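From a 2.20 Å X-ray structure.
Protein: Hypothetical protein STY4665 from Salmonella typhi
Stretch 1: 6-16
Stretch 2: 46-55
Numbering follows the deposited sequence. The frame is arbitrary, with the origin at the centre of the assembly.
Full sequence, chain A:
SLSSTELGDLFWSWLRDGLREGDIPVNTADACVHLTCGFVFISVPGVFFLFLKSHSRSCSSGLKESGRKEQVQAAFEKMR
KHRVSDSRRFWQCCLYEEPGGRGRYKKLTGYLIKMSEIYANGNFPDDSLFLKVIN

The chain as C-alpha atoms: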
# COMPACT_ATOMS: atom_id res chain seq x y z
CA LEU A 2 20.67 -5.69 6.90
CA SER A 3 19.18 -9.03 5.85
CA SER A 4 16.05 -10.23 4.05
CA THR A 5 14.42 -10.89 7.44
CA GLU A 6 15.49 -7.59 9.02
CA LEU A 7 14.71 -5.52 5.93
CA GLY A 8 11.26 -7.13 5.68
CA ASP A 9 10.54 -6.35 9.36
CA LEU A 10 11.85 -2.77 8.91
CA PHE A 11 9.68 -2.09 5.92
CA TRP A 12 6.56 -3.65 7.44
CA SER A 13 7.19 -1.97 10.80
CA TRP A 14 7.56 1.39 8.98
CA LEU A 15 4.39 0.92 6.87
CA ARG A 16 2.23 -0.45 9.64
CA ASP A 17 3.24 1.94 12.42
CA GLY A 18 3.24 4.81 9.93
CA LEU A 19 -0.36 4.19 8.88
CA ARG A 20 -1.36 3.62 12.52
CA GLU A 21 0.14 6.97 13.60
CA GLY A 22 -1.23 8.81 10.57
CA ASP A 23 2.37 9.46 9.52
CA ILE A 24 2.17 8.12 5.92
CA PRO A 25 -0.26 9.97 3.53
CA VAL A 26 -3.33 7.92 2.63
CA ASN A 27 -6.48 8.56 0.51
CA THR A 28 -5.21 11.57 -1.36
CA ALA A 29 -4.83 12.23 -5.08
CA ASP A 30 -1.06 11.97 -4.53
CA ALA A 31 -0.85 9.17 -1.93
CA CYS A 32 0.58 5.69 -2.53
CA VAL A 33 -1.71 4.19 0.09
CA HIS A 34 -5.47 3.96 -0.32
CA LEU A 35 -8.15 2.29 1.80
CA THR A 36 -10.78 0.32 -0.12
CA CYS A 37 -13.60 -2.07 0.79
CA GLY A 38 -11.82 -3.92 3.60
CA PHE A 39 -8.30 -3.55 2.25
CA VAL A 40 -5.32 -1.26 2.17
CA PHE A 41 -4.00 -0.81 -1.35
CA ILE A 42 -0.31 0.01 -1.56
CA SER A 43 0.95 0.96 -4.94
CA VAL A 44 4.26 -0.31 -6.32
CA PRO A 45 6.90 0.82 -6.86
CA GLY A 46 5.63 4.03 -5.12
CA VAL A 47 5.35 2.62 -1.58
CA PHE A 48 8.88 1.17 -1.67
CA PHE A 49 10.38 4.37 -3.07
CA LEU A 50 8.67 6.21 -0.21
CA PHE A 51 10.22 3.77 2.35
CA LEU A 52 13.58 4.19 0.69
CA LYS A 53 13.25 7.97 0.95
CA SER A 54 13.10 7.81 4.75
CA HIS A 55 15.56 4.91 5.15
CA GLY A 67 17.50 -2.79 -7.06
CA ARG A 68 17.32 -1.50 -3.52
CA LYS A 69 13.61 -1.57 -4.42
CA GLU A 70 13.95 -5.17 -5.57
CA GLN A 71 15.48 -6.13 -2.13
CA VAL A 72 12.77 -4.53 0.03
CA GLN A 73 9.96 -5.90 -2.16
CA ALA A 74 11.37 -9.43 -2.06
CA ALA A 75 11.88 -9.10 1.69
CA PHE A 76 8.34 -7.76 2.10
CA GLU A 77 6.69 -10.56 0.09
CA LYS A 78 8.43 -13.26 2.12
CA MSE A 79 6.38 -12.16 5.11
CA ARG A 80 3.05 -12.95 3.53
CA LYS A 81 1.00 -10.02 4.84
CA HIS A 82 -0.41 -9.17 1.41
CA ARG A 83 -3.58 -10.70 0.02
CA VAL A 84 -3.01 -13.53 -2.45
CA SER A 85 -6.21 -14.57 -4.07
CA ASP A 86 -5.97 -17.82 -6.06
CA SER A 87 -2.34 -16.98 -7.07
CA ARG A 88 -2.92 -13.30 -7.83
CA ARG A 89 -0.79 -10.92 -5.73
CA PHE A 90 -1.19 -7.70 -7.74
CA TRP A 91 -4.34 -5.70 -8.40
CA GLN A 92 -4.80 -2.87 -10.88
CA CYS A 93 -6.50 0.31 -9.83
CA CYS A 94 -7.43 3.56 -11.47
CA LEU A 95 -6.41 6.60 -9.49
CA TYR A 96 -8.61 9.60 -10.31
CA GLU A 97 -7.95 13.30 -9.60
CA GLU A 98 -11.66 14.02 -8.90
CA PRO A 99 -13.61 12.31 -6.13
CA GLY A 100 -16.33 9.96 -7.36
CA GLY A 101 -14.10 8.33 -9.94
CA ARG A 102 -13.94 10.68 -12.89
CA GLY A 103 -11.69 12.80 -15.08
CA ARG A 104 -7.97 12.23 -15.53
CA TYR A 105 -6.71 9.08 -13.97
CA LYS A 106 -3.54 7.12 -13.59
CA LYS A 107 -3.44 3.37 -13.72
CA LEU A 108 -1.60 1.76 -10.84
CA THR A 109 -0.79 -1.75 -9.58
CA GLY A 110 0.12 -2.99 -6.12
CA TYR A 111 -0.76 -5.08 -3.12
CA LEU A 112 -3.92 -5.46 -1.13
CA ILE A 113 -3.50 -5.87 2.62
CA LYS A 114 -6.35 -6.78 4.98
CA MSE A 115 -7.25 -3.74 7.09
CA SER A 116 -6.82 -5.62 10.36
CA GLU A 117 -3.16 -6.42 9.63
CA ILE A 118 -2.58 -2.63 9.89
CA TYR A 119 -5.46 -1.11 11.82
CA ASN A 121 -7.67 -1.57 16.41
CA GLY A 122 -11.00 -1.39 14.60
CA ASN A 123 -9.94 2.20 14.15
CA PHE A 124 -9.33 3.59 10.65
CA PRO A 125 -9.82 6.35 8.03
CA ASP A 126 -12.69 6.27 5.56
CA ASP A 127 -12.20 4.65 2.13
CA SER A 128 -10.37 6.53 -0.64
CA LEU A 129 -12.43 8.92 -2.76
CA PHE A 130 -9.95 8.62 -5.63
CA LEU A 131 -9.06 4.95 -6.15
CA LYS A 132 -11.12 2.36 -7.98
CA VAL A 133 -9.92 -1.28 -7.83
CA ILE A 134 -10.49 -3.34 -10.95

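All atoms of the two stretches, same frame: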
# COMPACT_ATOMS: atom_id res chain seq x y z
N GLU A 6 15.44 -8.86 8.32
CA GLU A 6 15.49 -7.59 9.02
C GLU A 6 14.87 -6.48 8.17
O GLU A 6 14.07 -5.67 8.66
CB GLU A 6 16.94 -7.23 9.36
N LEU A 7 15.24 -6.46 6.90
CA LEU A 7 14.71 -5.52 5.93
C LEU A 7 13.19 -5.63 5.76
O LEU A 7 12.47 -4.64 5.75
CB LEU A 7 15.43 -5.72 4.60
CG LEU A 7 15.11 -4.75 3.47
CD1 LEU A 7 15.27 -3.33 3.99
CD2 LEU A 7 16.03 -5.00 2.30
N GLY A 8 12.69 -6.85 5.62
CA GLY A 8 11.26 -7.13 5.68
C GLY A 8 10.58 -6.51 6.89
O GLY A 8 9.64 -5.71 6.72
N ASP A 9 11.06 -6.87 8.09
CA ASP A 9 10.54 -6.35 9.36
C ASP A 9 10.61 -4.80 9.46
O ASP A 9 9.70 -4.17 9.98
CB ASP A 9 11.22 -6.99 10.56
CG ASP A 9 10.74 -8.43 10.82
OD1 ASP A 9 9.56 -8.74 10.52
OD2 ASP A 9 11.54 -9.27 11.34
N LEU A 10 11.68 -4.22 8.94
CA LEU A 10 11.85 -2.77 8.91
C LEU A 10 10.78 -2.15 8.04
O LEU A 10 10.10 -1.20 8.43
CB LEU A 10 13.20 -2.42 8.33
CG LEU A 10 14.01 -1.30 8.98
CD1 LEU A 10 15.14 -0.89 8.04
CD2 LEU A 10 13.14 -0.10 9.35
N PHE A 11 10.62 -2.69 6.83
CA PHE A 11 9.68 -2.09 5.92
C PHE A 11 8.25 -2.23 6.45
O PHE A 11 7.45 -1.30 6.37
CB PHE A 11 9.75 -2.72 4.53
CG PHE A 11 8.53 -2.42 3.70
CD1 PHE A 11 7.43 -3.26 3.72
CD2 PHE A 11 8.48 -1.28 2.92
CE1 PHE A 11 6.29 -2.95 2.96
CE2 PHE A 11 7.34 -0.97 2.16
CZ PHE A 11 6.25 -1.83 2.19
N TRP A 12 7.92 -3.39 7.00
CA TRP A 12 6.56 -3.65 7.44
C TRP A 12 6.26 -2.85 8.73
O TRP A 12 5.17 -2.28 8.91
CB TRP A 12 6.39 -5.15 7.68
CG TRP A 12 5.14 -5.50 8.40
CD1 TRP A 12 5.03 -5.97 9.67
CD2 TRP A 12 3.80 -5.41 7.89
NE1 TRP A 12 3.71 -6.18 9.98
CE2 TRP A 12 2.93 -5.83 8.91
CE3 TRP A 12 3.26 -4.99 6.66
CZ2 TRP A 12 1.55 -5.87 8.75
CZ3 TRP A 12 1.88 -5.02 6.50
CH2 TRP A 12 1.04 -5.46 7.54
N SER A 13 7.25 -2.80 9.62
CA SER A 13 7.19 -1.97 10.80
C SER A 13 6.98 -0.48 10.46
O SER A 13 6.18 0.21 11.09
CB SER A 13 8.48 -2.14 11.62
OG SER A 13 8.52 -1.19 12.66
N TRP A 14 7.70 0.01 9.45
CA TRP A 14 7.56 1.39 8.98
C TRP A 14 6.16 1.66 8.39
O TRP A 14 5.54 2.69 8.68
CB TRP A 14 8.66 1.71 7.95
CG TRP A 14 8.41 2.97 7.11
CD1 TRP A 14 8.80 4.25 7.39
CD2 TRP A 14 7.72 3.03 5.85
NE1 TRP A 14 8.39 5.11 6.39
CE2 TRP A 14 7.73 4.38 5.43
CE3 TRP A 14 7.10 2.07 5.03
CZ2 TRP A 14 7.14 4.80 4.23
CZ3 TRP A 14 6.51 2.49 3.85
CH2 TRP A 14 6.54 3.85 3.46
N LEU A 15 5.69 0.76 7.55
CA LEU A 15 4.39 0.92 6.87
C LEU A 15 3.26 0.85 7.90
O LEU A 15 2.34 1.69 7.93
CB LEU A 15 4.17 -0.23 5.87
CG LEU A 15 3.07 -0.20 4.79
CD1 LEU A 15 1.94 -1.09 5.12
CD2 LEU A 15 2.60 1.21 4.38
N ARG A 16 3.31 -0.17 8.72
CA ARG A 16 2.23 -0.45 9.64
C ARG A 16 2.13 0.62 10.74
O ARG A 16 1.04 1.16 11.00
CB ARG A 16 2.43 -1.83 10.24
CG ARG A 16 1.23 -2.39 10.91
CD ARG A 16 1.53 -2.61 12.36
NE ARG A 16 2.41 -3.74 12.64
CZ ARG A 16 3.56 -3.65 13.31
NH1 ARG A 16 4.32 -4.74 13.54
NH2 ARG A 16 3.96 -2.48 13.77
N GLY A 46 5.75 2.83 -5.96
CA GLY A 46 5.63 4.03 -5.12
C GLY A 46 5.85 3.82 -3.61
O GLY A 46 6.56 4.58 -2.97
N VAL A 47 5.26 2.78 -3.03
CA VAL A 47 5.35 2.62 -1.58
C VAL A 47 6.78 2.24 -1.12
O VAL A 47 7.20 2.57 -0.03
CB VAL A 47 4.38 1.57 -1.05
CG1 VAL A 47 4.78 0.19 -1.57
CG2 VAL A 47 4.44 1.53 0.50
N PHE A 48 7.51 1.55 -1.98
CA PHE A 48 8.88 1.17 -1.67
C PHE A 48 9.83 2.34 -1.85
O PHE A 48 10.76 2.53 -1.07
CB PHE A 48 9.30 -0.00 -2.53
CG PHE A 48 8.53 -1.27 -2.25
CD1 PHE A 48 8.55 -1.83 -0.97
CD2 PHE A 48 7.81 -1.89 -3.25
CE1 PHE A 48 7.84 -3.00 -0.70
CE2 PHE A 48 7.09 -3.05 -3.00
CZ PHE A 48 7.10 -3.61 -1.72
N PHE A 49 9.61 3.14 -2.88
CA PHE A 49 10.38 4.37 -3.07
C PHE A 49 10.18 5.33 -1.89
O PHE A 49 11.12 6.01 -1.48
CB PHE A 49 9.96 5.06 -4.36
CG PHE A 49 10.50 4.42 -5.59
CD1 PHE A 49 11.71 3.75 -5.56
CD2 PHE A 49 9.80 4.50 -6.79
CE1 PHE A 49 12.22 3.16 -6.70
CE2 PHE A 49 10.31 3.90 -7.95
CZ PHE A 49 11.52 3.23 -7.89
N LEU A 50 8.96 5.38 -1.37
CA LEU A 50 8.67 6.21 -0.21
C LEU A 50 9.38 5.72 1.07
O LEU A 50 9.89 6.53 1.82
CB LEU A 50 7.15 6.31 0.00
CG LEU A 50 6.67 7.21 1.14
CD1 LEU A 50 7.14 8.71 1.02
CD2 LEU A 50 5.13 7.11 1.33
N PHE A 51 9.39 4.41 1.30
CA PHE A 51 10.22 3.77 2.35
C PHE A 51 11.66 4.19 2.19
O PHE A 51 12.27 4.72 3.12
CB PHE A 51 10.14 2.23 2.25
CG PHE A 51 11.12 1.50 3.16
CD1 PHE A 51 10.86 1.36 4.53
CD2 PHE A 51 12.30 0.96 2.66
CE1 PHE A 51 11.75 0.70 5.37
CE2 PHE A 51 13.22 0.29 3.50
CZ PHE A 51 12.93 0.16 4.85
N LEU A 52 12.20 3.93 1.01
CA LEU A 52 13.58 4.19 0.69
C LEU A 52 13.95 5.64 1.00
O LEU A 52 15.06 5.95 1.39
CB LEU A 52 13.83 3.87 -0.79
CG LEU A 52 14.53 2.56 -1.17
CD1 LEU A 52 14.77 1.61 0.01
CD2 LEU A 52 13.87 1.85 -2.36
N LYS A 53 13.00 6.54 0.83
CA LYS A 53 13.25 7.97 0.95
C LYS A 53 13.47 8.34 2.41
O LYS A 53 14.16 9.31 2.71
CB LYS A 53 12.09 8.76 0.31
CG LYS A 53 12.04 10.25 0.65
CD LYS A 53 11.26 11.04 -0.41
CE LYS A 53 9.83 10.51 -0.60
NZ LYS A 53 8.76 11.42 -0.05
N SER A 54 12.89 7.55 3.33
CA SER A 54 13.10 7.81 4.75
C SER A 54 14.18 6.94 5.37
O SER A 54 14.64 7.22 6.46
CB SER A 54 11.80 7.66 5.55
OG SER A 54 11.37 6.31 5.59
N HIS A 55 14.59 5.89 4.65
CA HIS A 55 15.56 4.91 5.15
C HIS A 55 16.69 4.73 4.16
O HIS A 55 16.86 3.65 3.61
CB HIS A 55 14.89 3.55 5.40
CG HIS A 55 14.02 3.52 6.62
ND1 HIS A 55 12.65 3.58 6.56
CD2 HIS A 55 14.35 3.46 7.93
CE1 HIS A 55 12.16 3.54 7.79
NE2 HIS A 55 13.17 3.47 8.64

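Residues 6-16 lie within a longer helix, which crosses the helix that starts at Gly 46 almost perpendicularly, at 98°, with the axes 10.9 Å apart at closest approach. The backbones come nearest where Phe 11 CA lies 6.9 Å from Phe 51 CA. No hydrogen bond links the stretches; aromatic and aliphatic side chains hold them together, burying 498 Å² in total.

Trp 14 covers the most surface. Its CA-to-CB bond points toward the second helix, and its indole lies flat against the backbone of Phe 51, whose CA sits 3.9 Å from the centroid of the six-membered ring in a CH-pi contact. The Phe 51 ring turns its edge to the same indole (Phe 51 CD1 to Trp 14 CD2, 3.8 Å), and the His 55 ring also presents its edge (His 55 CE1 to Trp 14 CD1, 3.5 Å). Trp 14 NE1 is 3.3 Å from Ser 54 OG, but the angle is too poor for a hydrogen bond; the Ser 54 hydroxyl donates to Phe 51 O within its own helical turn, 3.1 Å from OG to O.

Phe 51 is the knob of the interface, seated among Leu 7, Leu 10, Phe 11 and Trp 14. Phe 11 CB lies over its face, 4.2 Å from the ring centroid, and the Phe 11 ring turns its edge toward that ring in an offset edge-to-face pair (Phe 11 CD2 to Phe 51 CG, 3.8 Å). Leu 7 CD1 and Leu 10 CD1 make apolar contacts with Phe 51 CE2 (4.2 Å) and Phe 51 CZ (4.0 Å), respectively.

The Phe 11 ring then reaches Phe 48 (Phe 11 CE2 to Phe 48 CD1, 3.5 Å) and Val 47 (Phe 11 CZ to Val 47 CG2, 4.2 Å), extending the apolar contact toward the start of the second helix.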